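Long-range contacts in succinylglutamate desuccinylase/aspartoacylase (Ruegeria sp. TM1040, PDB 3NA6), which probably acts as a metal-dependent hydrolase that removes acyl groups from N-acylated amino acids, as do other succinylglutamate desuccinylase/aspartoacylase family members: residues V284-W288 with P297-R301; D257-F261 with G320-V325. All blocks are in the same frame, centred on the assembly; numbering follows the deposited sequence.

Contact 1: V284-W288 with P297-R301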
ATOM      1  N   VAL A 284     -29.662  20.979  11.328  1.00 26.17           N
ATOM      2  CA  VAL A 284     -29.547  20.173  10.105  1.00 28.18           C
ATOM      3  C   VAL A 284     -28.667  18.930  10.330  1.00 26.61           C
ATOM      4  O   VAL A 284     -28.929  17.846   9.769  1.00 27.69           O
ATOM      5  CB  VAL A 284     -28.964  21.021   8.987  1.00 27.44           C
ATOM      6  CG1 VAL A 284     -28.605  20.198   7.765  1.00 24.45           C
ATOM      7  CG2 VAL A 284     -29.971  22.102   8.638  1.00 19.11           C
ATOM      8  N   ALA A 285     -27.634  19.093  11.145  1.00 25.92           N
ATOM      9  CA  ALA A 285     -26.706  17.994  11.426  1.00 25.39           C
ATOM     10  C   ALA A 285     -25.987  18.185  12.739  1.00 25.15           C
ATOM     11  O   ALA A 285     -25.839  19.337  13.227  1.00 26.12           O
ATOM     12  CB  ALA A 285     -25.703  17.854  10.309  1.00 22.98           C
ATOM     13  N   ARG A 286     -25.546  17.071  13.328  0.50 23.87           N
ATOM     14  CA  ARG A 286     -24.646  17.113  14.478  0.50 23.94           C
ATOM     15  C   ARG A 286     -23.463  16.191  14.240  0.50 22.65           C
ATOM     16  O   ARG A 286     -23.632  15.080  13.723  0.50 24.36           O
ATOM     17  CB  ARG A 286     -25.364  16.710  15.761  0.50 24.42           C
ATOM     18  CG  ARG A 286     -26.570  17.579  16.077  0.50 26.67           C
ATOM     19  CD  ARG A 286     -27.138  17.287  17.453  0.50 14.01           C
ATOM     20  NE  ARG A 286     -27.759  15.974  17.531  0.50 21.06           N
ATOM     21  CZ  ARG A 286     -28.333  15.496  18.626  0.50 23.57           C
ATOM     22  NH1 ARG A 286     -28.364  16.244  19.732  0.50 25.19           N
ATOM     23  NH2 ARG A 286     -28.849  14.273  18.622  0.50 11.38           N
ATOM     24  N   VAL A 287     -22.274  16.664  14.617  1.00 23.43           N
ATOM     25  CA  VAL A 287     -21.057  15.865  14.583  1.00 22.56           C
ATOM     26  C   VAL A 287     -20.630  15.426  16.005  1.00 22.58           C
ATOM     27  O   VAL A 287     -20.356  16.288  16.909  1.00 24.23           O
ATOM     28  CB  VAL A 287     -19.908  16.596  13.859  1.00 23.19           C
ATOM     29  CG1 VAL A 287     -18.709  15.635  13.694  1.00 16.44           C
ATOM     30  CG2 VAL A 287     -20.370  17.027  12.456  1.00 20.11           C
ATOM     31  N   TRP A 288     -20.623  14.102  16.215  1.00 20.60           N
ATOM     32  CA  TRP A 288     -20.297  13.505  17.523  1.00 19.41           C
ATOM     33  C   TRP A 288     -18.819  13.112  17.505  1.00 19.83           C
ATOM     34  O   TRP A 288     -18.266  12.786  16.463  1.00 23.67           O
ATOM     35  CB  TRP A 288     -21.149  12.270  17.806  1.00 20.88           C
ATOM     36  CG  TRP A 288     -22.605  12.529  17.952  1.00 22.92           C
ATOM     37  CD1 TRP A 288     -23.553  12.549  16.955  1.00 27.41           C
ATOM     38  CD2 TRP A 288     -23.291  12.844  19.161  1.00 19.85           C
ATOM     39  NE1 TRP A 288     -24.795  12.836  17.495  1.00 22.45           N
ATOM     40  CE2 TRP A 288     -24.655  13.054  18.838  1.00 22.24           C
ATOM     41  CE3 TRP A 288     -22.887  12.968  20.496  1.00 21.40           C
ATOM     42  CZ2 TRP A 288     -25.618  13.367  19.809  1.00 27.46           C
ATOM     43  CZ3 TRP A 288     -23.831  13.316  21.442  1.00 23.48           C
ATOM     44  CH2 TRP A 288     -25.183  13.494  21.095  1.00 23.40           C
ATOM     45  N   PRO A 297     -22.166  17.359  21.219  1.00 24.99           N
ATOM     46  CA  PRO A 297     -21.890  17.306  19.774  1.00 26.12           C
ATOM     47  C   PRO A 297     -21.763  18.702  19.188  1.00 25.91           C
ATOM     48  O   PRO A 297     -22.196  19.634  19.817  1.00 30.46           O
ATOM     49  CB  PRO A 297     -23.128  16.622  19.217  1.00 27.34           C
ATOM     50  CG  PRO A 297     -24.233  16.936  20.185  1.00 26.70           C
ATOM     51  CD  PRO A 297     -23.597  17.169  21.532  1.00 25.95           C
ATOM     52  N   VAL A 298     -21.157  18.855  18.014  1.00 28.23           N
ATOM     53  CA  VAL A 298     -21.117  20.156  17.324  1.00 26.31           C
ATOM     54  C   VAL A 298     -22.327  20.190  16.441  1.00 26.53           C
ATOM     55  O   VAL A 298     -22.633  19.212  15.776  1.00 26.14           O
ATOM     56  CB  VAL A 298     -19.839  20.324  16.472  1.00 27.84           C
ATOM     57  CG1 VAL A 298     -19.834  21.656  15.732  1.00 26.74           C
ATOM     58  CG2 VAL A 298     -18.584  20.211  17.361  1.00 23.30           C
ATOM     59  N   GLU A 299     -23.008  21.328  16.408  1.00 25.75           N
ATOM     60  CA  GLU A 299     -24.277  21.453  15.694  1.00 25.54           C
ATOM     61  C   GLU A 299     -24.173  22.351  14.485  1.00 25.88           C
ATOM     62  O   GLU A 299     -23.485  23.353  14.522  1.00 25.41           O
ATOM     63  CB  GLU A 299     -25.327  22.043  16.652  1.00 27.17           C
ATOM     64  CG  GLU A 299     -25.596  21.189  17.862  1.00 33.31           C
ATOM     65  CD  GLU A 299     -26.764  21.668  18.708  1.00 38.95           C
ATOM     66  OE1 GLU A 299     -26.985  22.891  18.807  1.00 34.23           O
ATOM     67  OE2 GLU A 299     -27.450  20.800  19.280  1.00 48.15           O
ATOM     68  N   TYR A 300     -24.851  21.969  13.403  1.00 26.58           N
ATOM     69  CA  TYR A 300     -24.913  22.764  12.197  1.00 26.93           C
ATOM     70  C   TYR A 300     -26.391  23.096  11.942  1.00 29.76           C
ATOM     71  O   TYR A 300     -27.242  22.196  11.870  1.00 27.86           O
ATOM     72  CB  TYR A 300     -24.179  22.054  11.038  1.00 25.40           C
ATOM     73  CG  TYR A 300     -22.678  21.982  11.332  1.00 29.74           C
ATOM     74  CD1 TYR A 300     -21.861  23.089  11.095  1.00 36.65           C
ATOM     75  CD2 TYR A 300     -22.091  20.857  11.926  1.00 30.64           C
ATOM     76  CE1 TYR A 300     -20.491  23.065  11.400  1.00 36.43           C
ATOM     77  CE2 TYR A 300     -20.693  20.820  12.232  1.00 28.58           C
ATOM     78  CZ  TYR A 300     -19.917  21.939  11.991  1.00 30.44           C
ATOM     79  OH  TYR A 300     -18.552  21.965  12.262  1.00 32.84           O
ATOM     80  N   ARG A 301     -26.686  24.400  11.885  1.00 29.31           N
ATOM     81  CA  ARG A 301     -28.064  24.903  11.790  1.00 31.34           C
ATOM     82  C   ARG A 301     -28.362  25.533  10.430  1.00 30.28           C
ATOM     83  O   ARG A 301     -27.453  26.004   9.750  1.00 29.82           O
ATOM     84  CB  ARG A 301     -28.335  25.891  12.920  1.00 32.73           C
ATOM     85  CG  ARG A 301     -28.445  25.180  14.232  1.00 36.40           C
ATOM     86  CD  ARG A 301     -28.802  26.069  15.395  1.00 36.85           C
ATOM     87  NE  ARG A 301     -28.818  25.233  16.592  1.00 42.42           N
ATOM     88  CZ  ARG A 301     -29.860  24.518  16.995  1.00 39.84           C
ATOM     89  NH1 ARG A 301     -31.018  24.567  16.341  1.00 43.03           N
ATOM     90  NH2 ARG A 301     -29.746  23.768  18.070  1.00 42.76           N
TER

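Contact 2: D257-F261 with G320-V325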
ATOM      1  N   ASP A 257     -23.062  26.546  -4.117  1.00 59.77           N
ATOM      2  CA  ASP A 257     -22.023  26.656  -3.101  1.00 58.36           C
ATOM      3  C   ASP A 257     -22.510  25.939  -1.814  1.00 54.39           C
ATOM      4  O   ASP A 257     -23.673  25.521  -1.728  1.00 51.95           O
ATOM      5  CB  ASP A 257     -21.722  28.134  -2.848  1.00 58.74           C
ATOM      6  CG  ASP A 257     -20.327  28.371  -2.273  1.00 65.13           C
ATOM      7  OD1 ASP A 257     -19.848  27.561  -1.444  1.00 66.52           O
ATOM      8  OD2 ASP A 257     -19.716  29.399  -2.640  1.00 71.77           O
ATOM      9  N   CYS A 258     -21.608  25.781  -0.843  1.00 50.34           N
ATOM     10  CA  CYS A 258     -21.908  25.064   0.390  1.00 46.87           C
ATOM     11  C   CYS A 258     -21.612  25.970   1.564  1.00 45.20           C
ATOM     12  O   CYS A 258     -20.587  26.651   1.581  1.00 48.98           O
ATOM     13  CB  CYS A 258     -21.073  23.783   0.507  1.00 45.70           C
ATOM     14  SG  CYS A 258     -21.341  22.883   2.097  1.00 37.40           S
ATOM     15  N   TYR A 259     -22.497  25.975   2.548  1.00 39.78           N
ATOM     16  CA  TYR A 259     -22.329  26.855   3.692  1.00 42.69           C
ATOM     17  C   TYR A 259     -22.180  26.122   5.013  1.00 40.25           C
ATOM     18  O   TYR A 259     -21.827  26.727   6.013  1.00 43.35           O
ATOM     19  CB  TYR A 259     -23.478  27.883   3.737  1.00 44.94           C
ATOM     20  CG  TYR A 259     -23.512  28.673   2.446  1.00 52.03           C
ATOM     21  CD1 TYR A 259     -22.598  29.708   2.215  1.00 63.73           C
ATOM     22  CD2 TYR A 259     -24.399  28.341   1.428  1.00 59.21           C
ATOM     23  CE1 TYR A 259     -22.595  30.419   1.007  1.00 63.97           C
ATOM     24  CE2 TYR A 259     -24.413  29.049   0.221  1.00 65.54           C
ATOM     25  CZ  TYR A 259     -23.506  30.080   0.016  1.00 68.05           C
ATOM     26  OH  TYR A 259     -23.520  30.768  -1.179  1.00 76.73           O
ATOM     27  N   LEU A 260     -22.456  24.828   5.019  1.00 37.47           N
ATOM     28  CA  LEU A 260     -22.378  24.043   6.231  1.00 35.39           C
ATOM     29  C   LEU A 260     -21.218  23.091   6.064  1.00 33.93           C
ATOM     30  O   LEU A 260     -21.390  21.903   5.876  1.00 33.26           O
ATOM     31  CB  LEU A 260     -23.691  23.310   6.471  1.00 34.03           C
ATOM     32  CG  LEU A 260     -24.882  24.231   6.713  1.00 37.42           C
ATOM     33  CD1 LEU A 260     -26.153  23.435   6.600  1.00 35.05           C
ATOM     34  CD2 LEU A 260     -24.784  24.946   8.062  1.00 32.08           C
ATOM     35  N   PHE A 261     -20.023  23.658   6.077  1.00 32.22           N
ATOM     36  CA  PHE A 261     -18.813  22.893   6.067  1.00 34.79           C
ATOM     37  C   PHE A 261     -18.565  22.400   7.496  1.00 34.28           C
ATOM     38  O   PHE A 261     -18.783  23.131   8.454  1.00 34.71           O
ATOM     39  CB  PHE A 261     -17.644  23.743   5.536  1.00 36.78           C
ATOM     40  CG  PHE A 261     -17.584  23.804   4.016  1.00 45.72           C
ATOM     41  CD1 PHE A 261     -17.146  22.692   3.272  1.00 46.38           C
ATOM     42  CD2 PHE A 261     -17.988  24.962   3.318  1.00 54.86           C
ATOM     43  CE1 PHE A 261     -17.108  22.721   1.866  1.00 44.77           C
ATOM     44  CE2 PHE A 261     -17.953  25.004   1.880  1.00 45.76           C
ATOM     45  CZ  PHE A 261     -17.510  23.901   1.168  1.00 41.36           C
ATOM     46  N   GLY A 320     -13.698  19.991   6.951  1.00 24.79           N
ATOM     47  CA  GLY A 320     -13.754  20.581   5.633  1.00 23.53           C
ATOM     48  C   GLY A 320     -14.785  19.957   4.696  1.00 23.35           C
ATOM     49  O   GLY A 320     -14.930  20.432   3.574  1.00 23.50           O
ATOM     50  N   ASP A 321     -15.478  18.892   5.127  1.00 23.55           N
ATOM     51  CA  ASP A 321     -16.531  18.257   4.288  1.00 22.78           C
ATOM     52  C   ASP A 321     -17.789  19.107   4.287  1.00 23.19           C
ATOM     53  O   ASP A 321     -18.183  19.641   5.333  1.00 22.03           O
ATOM     54  CB  ASP A 321     -16.898  16.848   4.772  1.00 22.54           C
ATOM     55  CG  ASP A 321     -15.799  15.819   4.526  1.00 26.06           C
ATOM     56  OD1 ASP A 321     -14.840  16.120   3.806  1.00 28.43           O
ATOM     57  OD2 ASP A 321     -15.876  14.695   5.079  1.00 22.31           O
ATOM     58  N   CYS A 322     -18.437  19.210   3.130  1.00 22.39           N
ATOM     59  CA  CYS A 322     -19.771  19.795   3.059  1.00 25.01           C
ATOM     60  C   CYS A 322     -20.803  18.873   3.707  1.00 23.99           C
ATOM     61  O   CYS A 322     -21.074  17.799   3.194  1.00 25.64           O
ATOM     62  CB  CYS A 322     -20.160  20.063   1.625  1.00 27.37           C
ATOM     63  SG  CYS A 322     -21.749  20.939   1.507  1.00 29.92           S
ATOM     64  N   ALA A 323     -21.388  19.303   4.820  1.00 22.39           N
ATOM     65  CA  ALA A 323     -22.379  18.492   5.552  1.00 23.24           C
ATOM     66  C   ALA A 323     -23.726  18.379   4.835  1.00 21.95           C
ATOM     67  O   ALA A 323     -24.349  17.336   4.847  1.00 23.81           O
ATOM     68  CB  ALA A 323     -22.616  19.071   6.954  1.00 19.25           C
ATOM     69  N   ALA A 324     -24.181  19.468   4.253  1.00 20.39           N
ATOM     70  CA  ALA A 324     -25.524  19.547   3.740  1.00 23.61           C
ATOM     71  C   ALA A 324     -25.697  20.845   2.979  1.00 25.52           C
ATOM     72  O   ALA A 324     -24.963  21.825   3.209  1.00 25.49           O
ATOM     73  CB  ALA A 324     -26.512  19.500   4.888  1.00 22.35           C
ATOM     74  N   VAL A 325     -26.661  20.849   2.063  1.00 24.66           N
ATOM     75  CA  VAL A 325     -27.029  22.066   1.357  1.00 23.53           C
ATOM     76  C   VAL A 325     -28.545  22.174   1.418  1.00 26.33           C
ATOM     77  O   VAL A 325     -29.246  21.198   1.139  1.00 24.95           O
ATOM     78  CB  VAL A 325     -26.587  22.021  -0.124  1.00 22.83           C
ATOM     79  CG1 VAL A 325     -27.150  23.259  -0.904  1.00 27.07           C
ATOM     80  CG2 VAL A 325     -25.059  21.921  -0.232  1.00 23.39           C
TER
HETATM   81  O   HOH W   1     -24.632  24.480   2.731  1.00 28.93           O

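Contact 1: V284-W288 with P297-R301
Strands 284-288 and 298-301 run antiparallel, their axes approaching to 4.7 Å at 165°, with hydrogen-bonded pairs Ala285-Tyr300 and Val287-Val298 and a non-hydrogen-bonded pair, Arg286-Glu299, between them. The ladder is disturbed at one end, where Tyr300 O accepts from both Val284 N (2.8 Å) and Ala285 N (3.2 Å). At the other end Pro297 lies alongside the Trp288 indole. Its CB sits 3.7 Å from the centroid of the six-membered ring, only 9° off the normal, a CH-pi contact, and its CG touches Trp288 CH2. The indole is put there by a first torsion of -65°, with CG anti to the carbonyl carbon; its NE1 is hydrogen-bonded to Glu269 OE1. On the face carrying Val287 and Tyr300, Val287 CG2 meets the phenol at its edge, 3.8 Å from Tyr300 CE2, while the hydroxyl is hydrogen-bonded to Glu263 N. On the opposite face, beside Arg286, Glu299 OE1 is met from above its carboxylate plane by Arg301 NH2 at 3.0 Å, a salt bridge within the one strand. This is a beta hairpin with a classic bulge at Val284 and Ala285, its strand 298-301 outermost in the four-stranded sheet within this chain.

Contact 2: D257-F261 with G320-V325
Gly320 O points at the edge of the Phe261 ring, 3.2 Å from CD1 and near the ring plane. The positive phi of Gly320 would jam a side chain against the preceding carbonyl, so glycine suits this turn. At Asp321 the backbone faces the contact, its O taking a CA-H...O contact from Phe261, while the carboxylate is hydrogen-bonded to Lys318 N and to Ser32 OG of the third subunit. Cys322 is tied covalently to Cys258, SG to SG 2.1 Å, with a disulfide torsion of 96°, near the unstrained value. In both cysteines SG lies opposite the backbone N (chi1 177° in Cys258), which brings the two sulfurs together between the segments. Cys258 SG hangs 3.9 Å above the centre of the Phe261 ring, and Cys322 SG lies farther over the same ring, 5.2 Å from its centroid. With an alanine at Phe261, the disulfide would probably lose the aromatic face packed against it, and Lys24 of the third subunit its cation-pi partner. Next, Ala323 N donates to Leu260 O (2.8 Å, 159°), almost head-on to the carbonyl. Ala324 O accepts a hydrogen bond from a water (2.7 Å) that itself accepts from Tyr259 N (2.6 Å), while Leu260 CD1 packs on Ala324 CB. Finally Val325 CG2 approaches Asp257 O and Cys258 CB. Strand 322-327 is hydrogen-bonded to strand 306-312, through Ala323 with His312 and Val325 with Ile309 and Ser310, and Trp34 of the third subunit packs on the disulfide.

The centres of contacts 1 and 2 are 12 Å apart, and the two touch directly. Val284 CG1 of contact 1 packs on Ala324 CB of contact 2 at 3.6 Å, and Tyr300 CE1 comes within 3.4 Å of Phe261 O. Arg301 O lies 3.3 Å from Leu260 CD2, so the hairpin lies against the disulfide-linked segments 257-261 and 320-325. Contact 1 is the more peripheral, 29 Å from the chain centre against 20 Å for contact 2. They face different copies of the protein: the hairpin meets the second subunit, the disulfide region the third. Neither includes Thr82 or Gly237 of the calcium site, nor His59, Glu62 and His145, whose donor atoms face one vacant point, consistent with an empty metal site as in this family.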